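Long-range contacts in dnab-like replicative helicase (Bacillus phage SPP1, PDB 3BH0), which probably unwinds duplex DNA in the 5'-3' direction at the expense of ATP hydrolysis, as a DnaB-family replicative helicase whose ATPase domain is the part described here: residues A[190-196]-A[206-210]; A[70-76]-A[224-230]; A[241-247]-A[260-266]. All coordinates share one frame. Numbering follows the deposited sequence.

Contact 1: residues A[190-196]-A[206-210]; sequences LQLLEPA and ISQIS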
loop_
_atom_site.group_PDB
_atom_site.type_symbol
_atom_site.label_atom_id
_atom_site.label_comp_id
_atom_site.label_asym_id
_atom_site.label_seq_id
_atom_site.Cartn_x
_atom_site.Cartn_y
_atom_site.Cartn_z
ATOM N N LEU A 190 -8.708 4.912 -3.388
ATOM C CA LEU A 190 -9.442 5.781 -2.522
ATOM C C LEU A 190 -10.621 6.448 -3.201
ATOM O O LEU A 190 -11.665 6.607 -2.585
ATOM C CB LEU A 190 -8.477 6.833 -1.950
ATOM C CG LEU A 190 -8.961 7.994 -1.068
ATOM C CD1 LEU A 190 -7.895 8.286 -0.029
ATOM C CD2 LEU A 190 -9.286 9.254 -1.877
ATOM N N GLN A 191 -10.451 6.809 -4.468
ATOM C CA GLN A 191 -11.423 7.636 -5.182
ATOM C C GLN A 191 -12.630 6.835 -5.645
ATOM O O GLN A 191 -13.526 7.376 -6.300
ATOM C CB GLN A 191 -10.772 8.351 -6.375
ATOM C CG GLN A 191 -9.811 9.478 -5.989
ATOM C CD GLN A 191 -8.384 8.997 -5.683
ATOM O OE1 GLN A 191 -8.055 7.813 -5.815
ATOM N NE2 GLN A 191 -7.531 9.935 -5.279
ATOM N N LEU A 192 -12.627 5.554 -5.294
ATOM C CA LEU A 192 -13.730 4.639 -5.518
ATOM C C LEU A 192 -14.620 4.503 -4.269
ATOM O O LEU A 192 -15.730 3.957 -4.341
ATOM C CB LEU A 192 -13.171 3.251 -5.904
ATOM C CG LEU A 192 -13.423 2.677 -7.306
ATOM C CD1 LEU A 192 -13.184 3.716 -8.382
ATOM C CD2 LEU A 192 -12.600 1.419 -7.578
ATOM N N LEU A 193 -14.130 4.990 -3.131
ATOM C CA LEU A 193 -14.858 4.860 -1.862
ATOM C C LEU A 193 -16.178 5.630 -1.894
ATOM O O LEU A 193 -16.271 6.681 -2.514
ATOM C CB LEU A 193 -14.000 5.323 -0.679
ATOM C CG LEU A 193 -12.852 4.409 -0.243
ATOM C CD1 LEU A 193 -11.896 5.116 0.713
ATOM C CD2 LEU A 193 -13.359 3.119 0.373
ATOM N N GLU A 194 -17.200 5.094 -1.231
ATOM C CA GLU A 194 -18.489 5.789 -1.125
ATOM C C GLU A 194 -18.330 7.000 -0.220
ATOM O O GLU A 194 -17.970 6.849 0.933
ATOM C CB GLU A 194 -19.550 4.857 -0.556
ATOM C CG GLU A 194 -19.844 3.672 -1.434
ATOM C CD GLU A 194 -21.108 2.936 -1.003
ATOM O OE1 GLU A 194 -21.452 2.956 0.216
ATOM O OE2 GLU A 194 -21.753 2.330 -1.893
ATOM N N PRO A 195 -18.570 8.212 -0.746
ATOM C CA PRO A 195 -18.474 9.388 0.123
ATOM C C PRO A 195 -19.647 9.484 1.110
ATOM O O PRO A 195 -20.734 8.972 0.823
ATOM C CB PRO A 195 -18.494 10.549 -0.867
ATOM C CG PRO A 195 -19.243 10.038 -2.039
ATOM C CD PRO A 195 -18.915 8.579 -2.134
ATOM N N ALA A 196 -19.421 10.137 2.257
ATOM C CA ALA A 196 -20.432 10.175 3.328
ATOM C C ALA A 196 -21.657 10.962 2.892
ATOM O O ALA A 196 -22.782 10.563 3.167
ATOM C CB ALA A 196 -19.856 10.726 4.622
ATOM N N ILE A 206 -13.957 13.814 -1.461
ATOM C CA ILE A 206 -12.598 13.278 -1.304
ATOM C C ILE A 206 -11.919 13.829 -0.042
ATOM O O ILE A 206 -11.209 13.108 0.641
ATOM C CB ILE A 206 -11.701 13.524 -2.543
ATOM C CG1 ILE A 206 -12.328 12.959 -3.819
ATOM C CG2 ILE A 206 -10.284 13.005 -2.292
ATOM C CD1 ILE A 206 -12.390 11.448 -3.914
ATOM N N SER A 207 -12.158 15.103 0.262
ATOM C CA SER A 207 -11.679 15.713 1.500
ATOM C C SER A 207 -12.181 14.948 2.725
ATOM O O SER A 207 -11.380 14.573 3.595
ATOM C CB SER A 207 -12.116 17.176 1.565
ATOM O OG SER A 207 -11.351 17.971 0.669
ATOM N N GLN A 208 -13.496 14.699 2.772
ATOM C CA GLN A 208 -14.120 13.919 3.862
ATOM C C GLN A 208 -13.543 12.518 3.941
ATOM O O GLN A 208 -13.117 12.089 5.011
ATOM C CB GLN A 208 -15.640 13.838 3.713
ATOM C CG GLN A 208 -16.285 12.671 4.507
ATOM C CD GLN A 208 -16.385 11.376 3.686
ATOM O OE1 GLN A 208 -16.787 11.397 2.525
ATOM N NE2 GLN A 208 -16.024 10.254 4.294
ATOM N N ILE A 209 -13.506 11.808 2.814
ATOM C CA ILE A 209 -12.883 10.477 2.793
ATOM C C ILE A 209 -11.476 10.513 3.393
ATOM O O ILE A 209 -11.116 9.654 4.190
ATOM C CB ILE A 209 -12.848 9.857 1.383
ATOM C CG1 ILE A 209 -14.268 9.563 0.880
ATOM C CG2 ILE A 209 -11.993 8.570 1.399
ATOM C CD1 ILE A 209 -14.361 9.317 -0.629
ATOM N N SER A 210 -10.698 11.525 3.028
ATOM C CA SER A 210 -9.311 11.667 3.502
ATOM C C SER A 210 -9.210 11.901 5.023
ATOM O O SER A 210 -8.474 11.197 5.719
ATOM C CB SER A 210 -8.594 12.776 2.703
ATOM O OG SER A 210 -7.458 13.289 3.396
#
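Residues 190-196, part of the connection from strand 183-188 to helix 202-220, fold back against that helix within a beta-alpha-beta crossover of the RecA-like fold that ends in strand 223-228. The apolar part of the contact centres on Ile209, which points toward the loop. Its CG2 lies 3.5 Å from Leu193 CD1 and 4.0 Å from Leu190 CG, while its CD1 comes within 4.3 Å of Pro195 CB. One turn earlier on the same side of the helix, Ile206 extends the patch: its CG2 is 3.9 Å from Leu190 CD2, and its CD1 is 3.9 Å from Gln191 CG, the aliphatic part of that side chain. The amide end of Gln191 serves another purpose, bonding to Ser228 OG and the backbone N of Gln229.

The polar part is a single hydrogen bond. Ala196 N donates to Gln208 OE1 at 2.9 Å, with a nearly straight N-H...O angle of 174°, while Gln208 NE2 is held by Asp212 within the helix. Inside the loop, the 3-10 segment 190-192 is closed by Leu193 N to Leu190 O at 3.0 Å. The chemistry thus implies a mostly hydrophobic seam, with one directional bond fixing its more exposed end.

Contact 2: residues A[70-76]-A[224-230]; sequences FVLIAAR and VIALSQL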
loop_
_atom_site.group_PDB
_atom_site.type_symbol
_atom_site.label_atom_id
_atom_site.label_comp_id
_atom_site.label_asym_id
_atom_site.label_seq_id
_atom_site.Cartn_x
_atom_site.Cartn_y
_atom_site.Cartn_z
ATOM N N PHE A 70 -1.107 7.335 8.056
ATOM C CA PHE A 70 -1.977 7.298 6.909
ATOM C C PHE A 70 -1.051 7.466 5.710
ATOM O O PHE A 70 -0.498 8.548 5.480
ATOM C CB PHE A 70 -3.013 8.416 7.006
ATOM C CG PHE A 70 -3.911 8.523 5.823
ATOM C CD1 PHE A 70 -4.313 7.392 5.123
ATOM C CD2 PHE A 70 -4.377 9.763 5.416
ATOM C CE1 PHE A 70 -5.145 7.496 4.028
ATOM C CE2 PHE A 70 -5.213 9.879 4.311
ATOM C CZ PHE A 70 -5.599 8.740 3.621
ATOM N N VAL A 71 -0.837 6.373 4.984
ATOM C CA VAL A 71 0.055 6.397 3.836
ATOM C C VAL A 71 -0.675 6.238 2.515
ATOM O O VAL A 71 -1.623 5.468 2.374
ATOM C CB VAL A 71 1.331 5.485 4.001
ATOM C CG1 VAL A 71 1.233 4.614 5.209
ATOM C CG2 VAL A 71 1.638 4.669 2.766
ATOM N N LEU A 72 -0.227 7.049 1.569
ATOM C CA LEU A 72 -0.795 7.151 0.250
ATOM C C LEU A 72 0.201 6.628 -0.797
ATOM O O LEU A 72 1.369 6.987 -0.792
ATOM C CB LEU A 72 -1.151 8.615 -0.013
ATOM C CG LEU A 72 -2.225 8.865 -1.052
ATOM C CD1 LEU A 72 -3.608 8.532 -0.457
ATOM C CD2 LEU A 72 -2.154 10.303 -1.512
ATOM N N ILE A 73 -0.280 5.738 -1.654
ATOM C CA ILE A 73 0.479 5.236 -2.791
ATOM C C ILE A 73 -0.281 5.716 -4.009
ATOM O O ILE A 73 -1.332 5.175 -4.354
ATOM C CB ILE A 73 0.607 3.683 -2.805
ATOM C CG1 ILE A 73 1.341 3.192 -1.553
ATOM C CG2 ILE A 73 1.372 3.235 -4.034
ATOM C CD1 ILE A 73 1.279 1.705 -1.342
ATOM N N ALA A 74 0.249 6.758 -4.624
ATOM C CA ALA A 74 -0.354 7.338 -5.799
ATOM C C ALA A 74 0.517 7.178 -7.060
ATOM O O ALA A 74 1.742 7.266 -7.024
ATOM C CB ALA A 74 -0.703 8.791 -5.546
ATOM N N ALA A 75 -0.127 6.906 -8.181
ATOM C CA ALA A 75 0.598 6.742 -9.442
ATOM C C ALA A 75 -0.378 6.807 -10.585
ATOM O O ALA A 75 -1.541 6.467 -10.432
ATOM C CB ALA A 75 1.351 5.406 -9.477
ATOM N N ARG A 76 0.128 7.247 -11.730
ATOM C CA ARG A 76 -0.550 7.116 -13.005
ATOM C C ARG A 76 -0.736 5.627 -13.352
ATOM O O ARG A 76 -0.117 4.760 -12.718
ATOM C CB ARG A 76 0.244 7.861 -14.076
ATOM C CG ARG A 76 0.284 9.371 -13.879
ATOM C CD ARG A 76 -1.072 10.017 -14.170
ATOM N NE ARG A 76 -1.566 9.657 -15.490
ATOM C CZ ARG A 76 -2.848 9.474 -15.806
ATOM N NH1 ARG A 76 -3.817 9.620 -14.902
ATOM N NH2 ARG A 76 -3.161 9.111 -17.044
ATOM N N VAL A 224 -3.186 2.860 7.851
ATOM C CA VAL A 224 -4.036 2.926 6.664
ATOM C C VAL A 224 -3.156 3.229 5.464
ATOM O O VAL A 224 -2.357 4.160 5.504
ATOM C CB VAL A 224 -5.152 3.965 6.809
ATOM C CG1 VAL A 224 -6.001 4.033 5.549
ATOM C CG2 VAL A 224 -6.022 3.609 8.020
ATOM N N ILE A 225 -3.270 2.382 4.440
ATOM C CA ILE A 225 -2.576 2.549 3.171
ATOM C C ILE A 225 -3.613 2.671 2.045
ATOM O O ILE A 225 -4.254 1.687 1.660
ATOM C CB ILE A 225 -1.571 1.404 2.875
ATOM C CG1 ILE A 225 -0.500 1.308 3.973
ATOM C CG2 ILE A 225 -0.880 1.656 1.566
ATOM C CD1 ILE A 225 0.388 0.087 3.877
ATOM N N ALA A 226 -3.783 3.890 1.544
ATOM C CA ALA A 226 -4.683 4.137 0.449
ATOM C C ALA A 226 -3.930 4.360 -0.872
ATOM O O ALA A 226 -3.027 5.207 -0.976
ATOM C CB ALA A 226 -5.612 5.317 0.764
ATOM N N LEU A 227 -4.308 3.560 -1.867
ATOM C CA LEU A 227 -3.931 3.767 -3.251
ATOM C C LEU A 227 -4.762 4.921 -3.811
ATOM O O LEU A 227 -5.932 5.081 -3.466
ATOM C CB LEU A 227 -4.153 2.483 -4.072
ATOM C CG LEU A 227 -3.010 1.471 -4.132
ATOM C CD1 LEU A 227 -2.611 1.014 -2.743
ATOM C CD2 LEU A 227 -3.357 0.265 -4.996
ATOM N N SER A 228 -4.142 5.708 -4.685
ATOM C CA SER A 228 -4.758 6.896 -5.229
ATOM C C SER A 228 -4.324 7.110 -6.665
ATOM O O SER A 228 -3.159 6.909 -7.026
ATOM C CB SER A 228 -4.394 8.122 -4.389
ATOM O OG SER A 228 -4.774 9.313 -5.055
ATOM N N GLN A 229 -5.272 7.538 -7.481
ATOM C CA GLN A 229 -5.003 7.847 -8.866
ATOM C C GLN A 229 -4.359 9.218 -8.896
ATOM O O GLN A 229 -4.244 9.864 -7.859
ATOM C CB GLN A 229 -6.304 7.796 -9.682
ATOM C CG GLN A 229 -7.307 8.944 -9.451
ATOM C CD GLN A 229 -8.730 8.606 -9.979
ATOM O OE1 GLN A 229 -8.915 7.665 -10.744
ATOM N NE2 GLN A 229 -9.719 9.373 -9.558
ATOM N N LEU A 230 -3.904 9.644 -10.070
ATOM C CA LEU A 230 -3.325 10.985 -10.248
ATOM C C LEU A 230 -3.879 11.620 -11.502
ATOM O O LEU A 230 -4.379 10.915 -12.391
ATOM C CB LEU A 230 -1.790 10.948 -10.318
ATOM C CG LEU A 230 -1.076 10.781 -8.981
ATOM C CD1 LEU A 230 0.355 10.366 -9.194
ATOM C CD2 LEU A 230 -1.145 12.045 -8.171
#
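This is a pairing of two neighbouring parallel strands in the central sheet of a P-loop ATPase domain of the RecA-like kind, formed by segments 148 residues apart in sequence. Strand 70-74 lies beside strand 224-228, their short axes 4.5 Å apart at closest and 25° from parallel. Five bridges, from Phe70 with Val224 to Ala74 with Ser228, set the register. The ladder is regular: Val71 N to Val224 O (2.7 Å), Ala226 N to Val71 O (2.8 Å), Ile73 N to Ala226 O (2.9 Å), Ser228 N to Ile73 O (2.9 Å) and Ala75 N to Ser228 O (3.2 Å). Beyond the strands, Arg76 NH1 donates to Leu230 O at 2.9 Å, and Leu230 CG packs 4.0 Å from Ala74 CB.

On one face Phe70 CE1 and Leu72 CD1 each lie 4.0 Å from Ala226 CB; on the other, Ile73 CD1 meets Ile225 CG2 at 3.6 Å. Strand 70-74 leads into what is probably the Walker A loop, beginning at Ala75, whose O accepts a bond from Lys81 NZ. Helix 81-93 packs on the face of Ile73, Ile225 and Leu227, and helix 202-220 on that of Phe70 and Val224, while strands 183-188 and 259-265 flank the pair within the sheet.

Contact 3: residues A[241-247]-A[260-266]; sequences RPMLSDL and IEFLYRD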
loop_
_atom_site.group_PDB
_atom_site.type_symbol
_atom_site.label_atom_id
_atom_site.label_comp_id
_atom_site.label_asym_id
_atom_site.label_seq_id
_atom_site.Cartn_x
_atom_site.Cartn_y
_atom_site.Cartn_z
ATOM N N ARG A 241 7.442 12.751 -13.875
ATOM C CA ARG A 241 7.474 12.350 -12.474
ATOM C C ARG A 241 6.366 13.091 -11.703
ATOM O O ARG A 241 6.191 14.308 -11.870
ATOM C CB ARG A 241 8.857 12.566 -11.864
ATOM C CG ARG A 241 9.597 11.274 -11.699
ATOM C CD ARG A 241 11.091 11.441 -11.657
ATOM N NE ARG A 241 11.623 11.405 -13.014
ATOM C CZ ARG A 241 12.812 10.925 -13.362
ATOM N NH1 ARG A 241 13.631 10.404 -12.449
ATOM N NH2 ARG A 241 13.170 10.959 -14.638
ATOM N N PRO A 242 5.571 12.348 -10.905
ATOM C CA PRO A 242 4.446 12.986 -10.206
ATOM C C PRO A 242 4.932 13.977 -9.180
ATOM O O PRO A 242 5.999 13.785 -8.602
ATOM C CB PRO A 242 3.748 11.814 -9.509
ATOM C CG PRO A 242 4.247 10.594 -10.208
ATOM C CD PRO A 242 5.645 10.907 -10.619
ATOM N N MET A 243 4.166 15.043 -8.975
ATOM C CA MET A 243 4.422 15.964 -7.863
ATOM C C MET A 243 3.187 16.132 -7.004
ATOM O O MET A 243 2.111 15.672 -7.374
ATOM C CB MET A 243 4.925 17.317 -8.352
ATOM C CG MET A 243 4.028 18.009 -9.321
ATOM S SD MET A 243 4.939 19.300 -10.167
ATOM C CE MET A 243 6.472 18.458 -10.573
ATOM N N LEU A 244 3.352 16.789 -5.860
ATOM C CA LEU A 244 2.273 16.919 -4.877
ATOM C C LEU A 244 1.068 17.665 -5.426
ATOM O O LEU A 244 -0.068 17.336 -5.085
ATOM C CB LEU A 244 2.769 17.548 -3.571
ATOM C CG LEU A 244 3.721 16.702 -2.722
ATOM C CD1 LEU A 244 4.323 17.580 -1.629
ATOM C CD2 LEU A 244 3.044 15.491 -2.114
ATOM N N SER A 245 1.323 18.642 -6.293
ATOM C CA SER A 245 0.270 19.360 -7.007
ATOM C C SER A 245 -0.595 18.456 -7.914
ATOM O O SER A 245 -1.710 18.836 -8.280
ATOM C CB SER A 245 0.867 20.518 -7.827
ATOM O OG SER A 245 1.491 20.047 -9.013
ATOM N N ASP A 246 -0.102 17.267 -8.265
ATOM C CA ASP A 246 -0.868 16.333 -9.115
ATOM C C ASP A 246 -2.104 15.731 -8.436
ATOM O O ASP A 246 -2.994 15.178 -9.100
ATOM C CB ASP A 246 0.039 15.228 -9.665
ATOM C CG ASP A 246 1.050 15.756 -10.653
ATOM O OD1 ASP A 246 0.687 16.660 -11.440
ATOM O OD2 ASP A 246 2.203 15.272 -10.644
ATOM N N LEU A 247 -2.161 15.847 -7.112
ATOM C CA LEU A 247 -3.304 15.348 -6.357
ATOM C C LEU A 247 -4.496 16.323 -6.437
ATOM O O LEU A 247 -5.351 16.323 -5.561
ATOM C CB LEU A 247 -2.892 15.049 -4.907
ATOM C CG LEU A 247 -1.809 13.981 -4.674
ATOM C CD1 LEU A 247 -1.053 14.205 -3.359
ATOM C CD2 LEU A 247 -2.384 12.572 -4.731
ATOM N N ILE A 260 3.469 9.888 1.562
ATOM C CA ILE A 260 2.978 9.808 0.205
ATOM C C ILE A 260 4.076 9.244 -0.674
ATOM O O ILE A 260 5.114 9.869 -0.896
ATOM C CB ILE A 260 2.511 11.179 -0.326
ATOM C CG1 ILE A 260 1.382 11.730 0.557
ATOM C CG2 ILE A 260 2.106 11.075 -1.818
ATOM C CD1 ILE A 260 0.926 13.163 0.213
ATOM N N GLU A 261 3.847 8.039 -1.167
ATOM C CA GLU A 261 4.779 7.455 -2.099
ATOM C C GLU A 261 4.209 7.416 -3.516
ATOM O O GLU A 261 3.183 6.802 -3.768
ATOM C CB GLU A 261 5.292 6.100 -1.601
ATOM C CG GLU A 261 4.314 5.306 -0.796
ATOM C CD GLU A 261 4.968 4.258 0.085
ATOM O OE1 GLU A 261 5.470 4.629 1.150
ATOM O OE2 GLU A 261 4.940 3.060 -0.254
ATOM N N PHE A 262 4.861 8.149 -4.414
ATOM C CA PHE A 262 4.570 8.102 -5.837
ATOM C C PHE A 262 5.385 6.993 -6.491
ATOM O O PHE A 262 6.505 6.701 -6.067
ATOM C CB PHE A 262 4.927 9.427 -6.511
ATOM C CG PHE A 262 4.072 10.596 -6.095
ATOM C CD1 PHE A 262 2.697 10.480 -5.997
ATOM C CD2 PHE A 262 4.653 11.834 -5.864
ATOM C CE1 PHE A 262 1.910 11.585 -5.634
ATOM C CE2 PHE A 262 3.880 12.948 -5.516
ATOM C CZ PHE A 262 2.507 12.819 -5.397
ATOM N N LEU A 263 4.804 6.374 -7.509
ATOM C CA LEU A 263 5.506 5.425 -8.358
ATOM C C LEU A 263 5.675 6.012 -9.751
ATOM O O LEU A 263 4.764 6.623 -10.304
ATOM C CB LEU A 263 4.760 4.093 -8.437
ATOM C CG LEU A 263 4.918 2.992 -7.373
ATOM C CD1 LEU A 263 5.518 3.432 -6.043
ATOM C CD2 LEU A 263 3.573 2.384 -7.128
ATOM N N TYR A 264 6.859 5.830 -10.310
ATOM C CA TYR A 264 7.161 6.268 -11.652
ATOM C C TYR A 264 8.013 5.202 -12.289
ATOM O O TYR A 264 9.008 4.766 -11.712
ATOM C CB TYR A 264 7.906 7.594 -11.595
ATOM C CG TYR A 264 8.374 8.124 -12.921
ATOM C CD1 TYR A 264 7.488 8.754 -13.789
ATOM C CD2 TYR A 264 9.707 8.021 -13.298
ATOM C CE1 TYR A 264 7.921 9.258 -15.004
ATOM C CE2 TYR A 264 10.151 8.514 -14.507
ATOM C CZ TYR A 264 9.259 9.131 -15.357
ATOM O OH TYR A 264 9.694 9.629 -16.560
ATOM N N ARG A 265 7.602 4.771 -13.475
ATOM C CA ARG A 265 8.329 3.759 -14.229
ATOM C C ARG A 265 8.791 4.404 -15.543
ATOM O O ARG A 265 8.012 4.535 -16.481
ATOM C CB ARG A 265 7.405 2.569 -14.452
ATOM C CG ARG A 265 8.068 1.329 -14.985
ATOM C CD ARG A 265 7.037 0.232 -15.173
ATOM N NE ARG A 265 7.175 -0.358 -16.497
ATOM C CZ ARG A 265 6.268 -0.279 -17.469
ATOM N NH1 ARG A 265 5.112 0.342 -17.273
ATOM N NH2 ARG A 265 6.521 -0.839 -18.644
ATOM N N ASP A 266 10.050 4.842 -15.588
ATOM C CA ASP A 266 10.553 5.680 -16.696
ATOM C C ASP A 266 10.354 5.073 -18.086
ATOM O O ASP A 266 10.104 5.805 -19.052
ATOM C CB ASP A 266 12.033 6.081 -16.492
ATOM C CG ASP A 266 12.490 7.195 -17.451
ATOM O OD1 ASP A 266 12.748 8.334 -17.008
ATOM O OD2 ASP A 266 12.596 6.956 -18.662
#
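Phe262 and Tyr264, two residues apart on strand 260-265, both point toward loop 241-247 and give it two aromatic surfaces. Phe262 receives Pro242 over one face: Pro242 CB stands 3.8 Å from the ring centroid and 18° off the normal, a CH-pi contact. Leu247 CD1, at the ring edge, and Leu244 CD2 are each 4.3 Å from Phe262 CZ, and Leu244 CD2 reaches Ile260 CD1 at 3.9 Å.

The strand belongs to the central sheet of the RecA-like fold, as the last parallel strand before the antiparallel extension beginning with strand 278-286. The loop, between strand 223-228 and helix 252-256, packs across the face carrying Ile260, Phe262 and Tyr264. Met243 N donates to Asp246 OD2 at 2.6 Å across the 3-10 segment 244-246, and the same carboxylate forms a salt bridge with Arg237.

Arg241 lies along the Tyr264 ring, its CG 3.7 Å from the centroid and 16° off the normal, a second CH-pi contact. Arg241 NH2 forms a salt bridge with Asp266 OD1 at 3.6 Å by charge alone: the oxygen lies well out of the guanidinium plane and no N-H points at it. Tyr264 OH donates a weak 3.3 Å bond to Asp266 OD1.

The three contacts illustrate how one central sheet organises a RecA-like ATPase domain. Centre to centre, contact 1 lies about 12 Å and contact 3 about 10 Å from contact 2, whereas contacts 1 and 3 are about 20 Å apart and do not touch. Helix 202-220 of contact 1 leads directly into strand 223-228 of contact 2, and probable hydrogen bonds join contact 2 to its neighbours: Leu190 N to Leu227 O (2.8 Å), and Glu261 N to Leu72 O (2.7 Å) between adjacent strands 259-265 and 70-74. Along the chain, contact 1 is nested in the loop closed by contact 2; contact 3 follows both. Contact 2 thus joins distant sequence beside the probable Walker A loop, while contacts 1 and 3 pack local loops.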